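Local coordinates for protein DNA polymerase III subunit beta (Deinococcus radiodurans, PDB 4TRT) that probably encircles DNA as a ring-shaped head-to-tail homodimer, tethering DNA polymerases and other proteins to it and so conferring processivity, at residues Ala4-Lys9 / Cys56-Glu61. Residues are numbered along the deposited sequence; the frame is centred on the assembly and turned at random.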
loop_
_atom_site.group_PDB
_atom_site.type_symbol
_atom_site.label_atom_id
_atom_site.label_comp_id
_atom_site.label_asym_id
_atom_site.label_seq_id
_atom_site.Cartn_x
_atom_site.Cartn_y
_atom_site.Cartn_z
ATOM N N ALA A 4 32.319 7.254 14.508
ATOM C CA ALA A 4 32.228 7.397 13.063
ATOM C C ALA A 4 31.304 8.556 12.690
ATOM O O ALA A 4 30.290 8.776 13.339
ATOM C CB ALA A 4 31.749 6.096 12.414
ATOM N N ASN A 5 31.683 9.305 11.656
ATOM C CA ASN A 5 30.807 10.323 11.089
ATOM C C ASN A 5 30.406 9.886 9.695
ATOM O O ASN A 5 31.255 9.616 8.872
ATOM C CB ASN A 5 31.502 11.686 11.068
ATOM C CG ASN A 5 31.550 12.317 12.439
ATOM O OD1 ASN A 5 30.522 12.726 12.994
ATOM N ND2 ASN A 5 32.733 12.396 12.994
ATOM N N VAL A 6 29.108 9.807 9.456
ATOM C CA VAL A 6 28.579 9.286 8.215
ATOM C C VAL A 6 27.372 10.141 7.777
ATOM O O VAL A 6 26.696 10.761 8.603
ATOM C CB VAL A 6 28.202 7.775 8.381
ATOM C CG1 VAL A 6 27.105 7.584 9.413
ATOM C CG2 VAL A 6 27.788 7.147 7.065
ATOM N N THR A 7 27.157 10.217 6.466
ATOM C CA THR A 7 25.993 10.890 5.894
ATOM C C THR A 7 24.771 10.007 6.099
ATOM O O THR A 7 24.837 8.801 5.853
ATOM C CB THR A 7 26.234 11.158 4.398
ATOM O OG1 THR A 7 27.207 12.203 4.270
ATOM C CG2 THR A 7 24.978 11.570 3.704
ATOM N N LYS A 8 23.666 10.590 6.556
ATOM C CA LYS A 8 22.440 9.831 6.770
ATOM C C LYS A 8 21.948 9.182 5.469
ATOM O O LYS A 8 21.531 8.019 5.482
ATOM C CB LYS A 8 21.328 10.692 7.367
ATOM C CG LYS A 8 20.073 9.906 7.730
ATOM C CD LYS A 8 18.963 10.779 8.298
ATOM C CE LYS A 8 18.286 11.624 7.222
ATOM N NZ LYS A 8 17.402 12.645 7.821
ATOM N N LYS A 9 21.993 9.939 4.373
ATOM C CA LYS A 9 21.513 9.477 3.070
ATOM C C LYS A 9 22.200 8.183 2.656
ATOM O O LYS A 9 21.547 7.226 2.233
ATOM C CB LYS A 9 21.745 10.545 1.999
ATOM C CG LYS A 9 21.339 10.110 0.588
ATOM C CD LYS A 9 21.460 11.248 -0.413
ATOM C CE LYS A 9 21.689 10.726 -1.827
ATOM N NZ LYS A 9 20.812 9.555 -2.135
ATOM N N CYS A 56 27.459 -4.214 2.233
ATOM C CA CYS A 56 27.401 -2.892 1.623
ATOM C C CYS A 56 28.392 -1.971 2.306
ATOM O O CYS A 56 28.415 -1.865 3.537
ATOM C CB CYS A 56 26.003 -2.287 1.722
ATOM S SG CYS A 56 25.837 -0.806 0.690
ATOM N N PHE A 57 29.194 -1.287 1.499
ATOM C CA PHE A 57 30.153 -0.320 2.015
ATOM C C PHE A 57 29.535 1.080 2.080
ATOM O O PHE A 57 28.937 1.547 1.112
ATOM C CB PHE A 57 31.396 -0.290 1.137
ATOM C CG PHE A 57 32.427 0.714 1.577
ATOM C CD1 PHE A 57 33.255 0.444 2.657
ATOM C CD2 PHE A 57 32.589 1.916 0.899
ATOM C CE1 PHE A 57 34.217 1.360 3.065
ATOM C CE2 PHE A 57 33.552 2.833 1.300
ATOM C CZ PHE A 57 34.364 2.552 2.386
ATOM N N VAL A 58 29.699 1.749 3.219
ATOM C CA VAL A 58 29.260 3.115 3.392
ATOM C C VAL A 58 30.472 3.975 3.767
ATOM O O VAL A 58 31.055 3.787 4.840
ATOM C CB VAL A 58 28.177 3.205 4.487
ATOM C CG1 VAL A 58 27.761 4.649 4.718
ATOM C CG2 VAL A 58 26.975 2.331 4.105
ATOM N N PRO A 59 30.854 4.930 2.895
ATOM C CA PRO A 59 31.975 5.807 3.240
ATOM C C PRO A 59 31.736 6.585 4.521
ATOM O O PRO A 59 30.613 7.031 4.775
ATOM C CB PRO A 59 32.069 6.760 2.033
ATOM C CG PRO A 59 31.529 5.962 0.895
ATOM C CD PRO A 59 30.437 5.098 1.488
ATOM N N ALA A 60 32.779 6.714 5.334
ATOM C CA ALA A 60 32.677 7.380 6.620
ATOM C C ALA A 60 34.047 7.732 7.138
ATOM O O ALA A 60 35.047 7.155 6.718
ATOM C CB ALA A 60 31.981 6.458 7.629
ATOM N N GLU A 61 34.096 8.665 8.081
ATOM C CA GLU A 61 35.323 8.926 8.801
ATOM C C GLU A 61 35.222 8.223 10.131
ATOM O O GLU A 61 34.301 8.485 10.894
ATOM C CB GLU A 61 35.537 10.428 8.967
ATOM C CG GLU A 61 35.528 11.080 7.594
ATOM C CD GLU A 61 36.270 12.390 7.521
ATOM O OE1 GLU A 61 36.634 12.931 8.590
ATOM O OE2 GLU A 61 36.497 12.868 6.377
HETATM O O HOH W 1 29.354 9.187 4.905
#
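V6 and V58 meet because each sends one methyl anti to its own backbone N: CG2 of V6, and CG1 of V58 (chi1 177°). V6 CG2 and V58 CG1 lie 3.4 Å apart, tighter than usual for two carbons, and the two side chains cross at about a right angle. Beta-branched valine suits both places, since its short, rigid fork fills a buried site without a flexible tail. A60 brings a single methyl close to the first strand: its CB lies 3.5 Å from N5 O and 4.1 Å from V6 CB, and so small a residue lets the backbones stay near.

Beside these apolar contacts, N5 and E61 form an antiparallel hydrogen-bonded pair. N5 N donates to E61 O at 2.8 Å, and E61 N returns a bond to N5 O at 3.1 Å. Both polar side chains, of exposed residues, project from the same face of the sheet, while A4 and V6 are buried. Farther along, where the chains diverge, a water accepts from T7 N; its link to P59 O is unusually short and so doubtful.

L43 and L45 of strand 42-48, together with L11 of helix 8-21, continue the apolar packing. Here the chain passes from strand 52-59, in an antiparallel sheet shared with the central domain, to strand 61-63, outermost within this chain, beside strand 2-7 of another sheet, a link within the N-terminal domain of the ring-forming DNA polymerase III beta subunit.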